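PDB 5I0F: glycoside hydrolase family 31 from Trueperella pyogenes, which degrades cycloalternan, probably by hydrolysing glucosidic bonds through a covalent glycosyl-enzyme intermediate on its TIM-barrel domain. Local coordinates for residues 316-321 and 378-383; 476-479 and 483-486. All blocks are in the same frame, centred on the assembly; numbering follows the deposited sequence.

Contact 1: residues 316-321 and 378-383; sequences RHRNEG and HERGIR
On the outside of the TIM barrel, the C-terminal ends of two neighbouring barrel helices, 307-320 and 370-379, meet through a stacked pair of arginines, Arg318 and Arg380. The two guanidinium groups lie flat on each other, their centres 3.6 Å apart and their planes turned by 23°. NH1 of Arg318 sits over the middle of the Arg380 group, 3.4 Å from Arg380 CZ, while Arg318 NH2 lies over the NE-CD end of Arg380 and comes within 3.2 Å of Arg380 NE. Both are donors, so the approach is a stack of like charges and not a bond. The side chains run at about a right angle to each other: Arg380 is extended from CG to NE, whereas Arg318 leaves its helix with CG anti to the backbone N (chi1 173°) and then bends at chi3, which lays its guanidinium across the other. Asp315, one turn back on helix 307-320, supplies the opposite charge; its OD1 makes a salt bridge with Arg380 NH1 and a long, weak ion pair with Arg318 NH1, and would probably offset part of the repulsion. Each helix ends in a Schellman motif, with Gly321 and Gly381 at positive phi. In the same last turn of helix 307-320, Arg316 grips Glu320 OE2 side-on through NE and NH1, the shorter bond being that from Arg316 NE at 2.8 Å. The Arg380 side chain touches Met311 and Met314 of helix 307-320, and Ile382 also packs on Met314. The chain then enters barrel strand 383-388, where the Arg383 backbone bonds to Ser325 and to Val327 of the neighbouring strand 326-329.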
# COMPACT_ATOMS: atom_id res chain seq x y z
N ARG A 316 -19.46 -25.21 -4.66
CA ARG A 316 -20.07 -25.01 -3.34
C ARG A 316 -20.86 -23.69 -3.27
O ARG A 316 -21.98 -23.68 -2.78
CB ARG A 316 -19.05 -25.13 -2.23
CG ARG A 316 -19.63 -25.15 -0.82
CD ARG A 316 -20.38 -26.43 -0.51
NE ARG A 316 -20.90 -26.44 0.86
CZ ARG A 316 -20.23 -26.85 1.95
NH1 ARG A 316 -20.83 -26.80 3.13
NH2 ARG A 316 -18.98 -27.32 1.87
N HIS A 317 -20.28 -22.61 -3.79
CA HIS A 317 -21.03 -21.35 -3.91
C HIS A 317 -22.39 -21.57 -4.61
O HIS A 317 -23.43 -21.13 -4.13
CB HIS A 317 -20.21 -20.30 -4.65
CG HIS A 317 -19.33 -19.49 -3.75
ND1 HIS A 317 -19.83 -18.50 -2.94
CD2 HIS A 317 -18.00 -19.57 -3.49
CE1 HIS A 317 -18.85 -18.00 -2.21
NE2 HIS A 317 -17.72 -18.61 -2.54
N ARG A 318 -22.36 -22.26 -5.74
CA ARG A 318 -23.57 -22.50 -6.50
C ARG A 318 -24.56 -23.37 -5.69
O ARG A 318 -25.75 -23.05 -5.60
CB ARG A 318 -23.20 -23.19 -7.82
CG ARG A 318 -24.39 -23.67 -8.65
CD ARG A 318 -23.97 -24.85 -9.53
NE ARG A 318 -23.76 -24.45 -10.91
CZ ARG A 318 -23.02 -25.11 -11.82
NH1 ARG A 318 -22.33 -26.23 -11.51
NH2 ARG A 318 -22.97 -24.64 -13.05
N ASN A 319 -24.06 -24.45 -5.10
CA ASN A 319 -24.95 -25.34 -4.33
C ASN A 319 -25.50 -24.69 -3.08
O ASN A 319 -26.61 -25.01 -2.68
CB ASN A 319 -24.24 -26.64 -3.98
CG ASN A 319 -24.00 -27.50 -5.19
OD1 ASN A 319 -24.80 -27.50 -6.13
ND2 ASN A 319 -22.92 -28.23 -5.18
N GLU A 320 -24.73 -23.79 -2.48
CA GLU A 320 -25.21 -23.05 -1.31
C GLU A 320 -26.09 -21.83 -1.65
O GLU A 320 -26.63 -21.21 -0.76
CB GLU A 320 -24.03 -22.65 -0.41
CG GLU A 320 -23.26 -23.82 0.21
CD GLU A 320 -24.02 -24.59 1.29
OE1 GLU A 320 -25.13 -24.20 1.69
OE2 GLU A 320 -23.47 -25.61 1.76
N GLY A 321 -26.23 -21.47 -2.93
CA GLY A 321 -26.94 -20.24 -3.30
C GLY A 321 -26.30 -18.95 -2.82
O GLY A 321 -27.00 -18.01 -2.44
N HIS A 378 -16.72 -18.70 -17.02
CA HIS A 378 -17.40 -17.66 -17.81
C HIS A 378 -18.86 -18.01 -18.10
O HIS A 378 -19.72 -17.14 -18.00
CB HIS A 378 -16.67 -17.32 -19.10
CG HIS A 378 -15.43 -16.50 -18.90
ND1 HIS A 378 -14.50 -16.29 -19.89
CD2 HIS A 378 -14.98 -15.82 -17.81
CE1 HIS A 378 -13.52 -15.53 -19.42
NE2 HIS A 378 -13.80 -15.21 -18.17
N GLU A 379 -19.15 -19.26 -18.42
CA GLU A 379 -20.54 -19.69 -18.69
C GLU A 379 -21.44 -19.57 -17.47
O GLU A 379 -22.65 -19.38 -17.61
CB GLU A 379 -20.58 -21.11 -19.22
CG GLU A 379 -20.06 -21.18 -20.64
CD GLU A 379 -19.95 -22.60 -21.15
OE1 GLU A 379 -20.66 -23.50 -20.61
OE2 GLU A 379 -19.18 -22.80 -22.11
N ARG A 380 -20.84 -19.68 -16.29
CA ARG A 380 -21.53 -19.44 -15.04
C ARG A 380 -21.58 -17.99 -14.59
O ARG A 380 -22.07 -17.71 -13.50
CB ARG A 380 -20.87 -20.26 -13.94
CG ARG A 380 -20.79 -21.73 -14.19
CD ARG A 380 -20.37 -22.37 -12.89
NE ARG A 380 -19.86 -23.70 -13.08
CZ ARG A 380 -19.46 -24.48 -12.09
NH1 ARG A 380 -19.52 -24.07 -10.83
NH2 ARG A 380 -19.02 -25.70 -12.36
N GLY A 381 -21.07 -17.05 -15.38
CA GLY A 381 -21.05 -15.66 -14.99
C GLY A 381 -19.98 -15.29 -13.97
O GLY A 381 -20.16 -14.33 -13.25
N ILE A 382 -18.88 -16.04 -13.91
CA ILE A 382 -17.79 -15.80 -12.97
C ILE A 382 -16.55 -15.40 -13.78
O ILE A 382 -16.15 -16.12 -14.70
CB ILE A 382 -17.48 -17.07 -12.14
CG1 ILE A 382 -18.73 -17.50 -11.34
CG2 ILE A 382 -16.33 -16.84 -11.18
CD1 ILE A 382 -18.63 -18.87 -10.71
N ARG A 383 -15.93 -14.28 -13.39
CA ARG A 383 -14.67 -13.83 -14.01
C ARG A 383 -13.46 -14.32 -13.22
O ARG A 383 -13.58 -14.64 -12.04
CB ARG A 383 -14.67 -12.32 -14.17
CG ARG A 383 -15.39 -11.83 -15.42
CD ARG A 383 -16.90 -11.89 -15.29
NE ARG A 383 -17.54 -11.33 -16.50
CZ ARG A 383 -18.85 -11.13 -16.64
NH1 ARG A 383 -19.70 -11.42 -15.67
NH2 ARG A 383 -19.31 -10.62 -17.78

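Contact 2: residues 476-479 and 483-486; sequences DLRY and RRGD. With CA (calcium ion), chain K.
The carbonyl oxygen of Leu477 is gripped from segment 483-486 by Arg484 NE at 3.3 Å and, more weakly, by the backbone N of Gly485 at 2.9 Å; Arg484 CA adds a CH...O contact. NE approaches from above the carbonyl plane, 53° out of it. One residue back, Arg484 NH1 donates to Asp476 O over 2.8 Å, so one guanidinium holds two successive carbonyls near its edge. Bends at chi2 and chi3 fold the Arg484 chain back to reach them. Across its face lies the guanidinium of Arg478, stacked with centres 3.5 Å apart and planes at 13°; this brings like charges together without a bond between the groups. The two side chains run side by side, and Arg478 NE is anchored on Pro419 O. Tyr479 N bonds to Arg483 O at 3.1 Å, and a water donates to both that oxygen and Tyr479 O. The Tyr479 ring turns its edge to Gly485 CA, while its OH bonds to Asn489. The two backbone bonds make a single beta bridge between Arg478 and the N-cap Arg484, closing a tight loop. Asp486 OD2 binds a calcium ion at 2.8 Å, together with Asp253, Leu254 and three waters. The loop runs from barrel strand 463-466 to helix 485-506, whose first turn is tied by the calcium ion to Asp253 at the end of strand 247-253.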
# COMPACT_ATOMS: atom_id res chain seq x y z
N ASP A 476 19.33 6.46 -4.91
CA ASP A 476 20.19 6.59 -6.09
C ASP A 476 19.98 5.49 -7.13
O ASP A 476 20.75 5.38 -8.08
CB ASP A 476 21.67 6.69 -5.70
CG ASP A 476 22.08 5.68 -4.61
OD1 ASP A 476 21.23 4.88 -4.08
OD2 ASP A 476 23.28 5.73 -4.25
N LEU A 477 18.92 4.69 -6.97
CA LEU A 477 18.53 3.74 -8.01
C LEU A 477 18.28 4.50 -9.32
O LEU A 477 18.01 5.69 -9.28
CB LEU A 477 17.30 2.93 -7.59
CG LEU A 477 17.39 2.09 -6.30
CD1 LEU A 477 16.13 1.24 -6.16
CD2 LEU A 477 18.63 1.23 -6.24
N ARG A 478 18.38 3.82 -10.46
CA ARG A 478 18.24 4.43 -11.78
C ARG A 478 17.10 3.78 -12.55
O ARG A 478 17.03 2.55 -12.67
CB ARG A 478 19.53 4.27 -12.59
CG ARG A 478 20.77 4.82 -11.91
CD ARG A 478 21.98 4.66 -12.82
NE ARG A 478 23.20 5.29 -12.28
CZ ARG A 478 23.45 6.61 -12.28
NH1 ARG A 478 24.59 7.06 -11.75
NH2 ARG A 478 22.59 7.47 -12.79
N TYR A 479 16.26 4.62 -13.13
CA TYR A 479 15.14 4.20 -13.95
C TYR A 479 15.35 4.71 -15.38
O TYR A 479 15.96 5.76 -15.60
CB TYR A 479 13.83 4.75 -13.39
CG TYR A 479 13.38 4.12 -12.08
CD1 TYR A 479 13.87 4.56 -10.85
CD2 TYR A 479 12.44 3.11 -12.07
CE1 TYR A 479 13.45 3.98 -9.65
CE2 TYR A 479 11.99 2.54 -10.89
CZ TYR A 479 12.48 2.98 -9.68
OH TYR A 479 12.01 2.36 -8.53
N ARG A 483 14.44 9.22 -13.96
CA ARG A 483 14.33 9.46 -12.52
C ARG A 483 15.32 8.61 -11.74
O ARG A 483 15.70 7.52 -12.19
CB ARG A 483 12.90 9.19 -12.02
CG ARG A 483 11.86 10.13 -12.64
CD ARG A 483 10.43 9.93 -12.13
NE ARG A 483 9.61 11.03 -12.62
CZ ARG A 483 9.08 11.15 -13.84
NH1 ARG A 483 9.17 10.20 -14.77
NH2 ARG A 483 8.41 12.27 -14.13
N ARG A 484 15.73 9.12 -10.58
CA ARG A 484 16.45 8.34 -9.60
C ARG A 484 15.44 7.78 -8.63
O ARG A 484 14.26 8.12 -8.67
CB ARG A 484 17.50 9.18 -8.86
CG ARG A 484 18.53 9.87 -9.73
CD ARG A 484 19.16 8.98 -10.78
NE ARG A 484 20.12 8.03 -10.23
CZ ARG A 484 21.40 8.30 -9.94
NH1 ARG A 484 22.19 7.33 -9.47
NH2 ARG A 484 21.90 9.53 -10.09
N GLY A 485 15.90 6.91 -7.74
CA GLY A 485 14.99 6.23 -6.83
C GLY A 485 14.24 7.14 -5.90
O GLY A 485 13.08 6.86 -5.55
N ASP A 486 14.86 8.23 -5.50
CA ASP A 486 14.18 9.17 -4.62
C ASP A 486 12.87 9.73 -5.20
O ASP A 486 12.00 10.12 -4.42
CB ASP A 486 15.10 10.28 -4.15
CG ASP A 486 15.50 11.23 -5.25
OD1 ASP A 486 15.59 10.83 -6.44
OD2 ASP A 486 15.77 12.39 -4.90
CA CA K . 16.44 13.33 -2.38
O HOH W 1 18.14 7.04 -14.01
O HOH W 2 18.46 12.91 -3.74
O HOH W 3 17.86 15.03 -1.13
O HOH W 4 16.83 11.42 -1.10

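Overall arrangement
Contact 1 closes before contact 2 opens along the chain, and all four segments belong to the family 31 TIM-barrel domain. The two lie on opposite sides of the chain's centre, their centres 46 Å apart and their nearest atoms about 31 Å apart, so neither touches the other. The barrel strands 326-329, 383-388 and 463-466 stand second, third and fourth in the parallel barrel: the two helix ends of contact 1 lead into the second and third, while contact 2 shapes the loop after the fourth and the start of helix 485-506. Contact 1 thus stays on the barrel's exterior, whereas contact 2 links the barrel to the preceding beta-rich region at a calcium site.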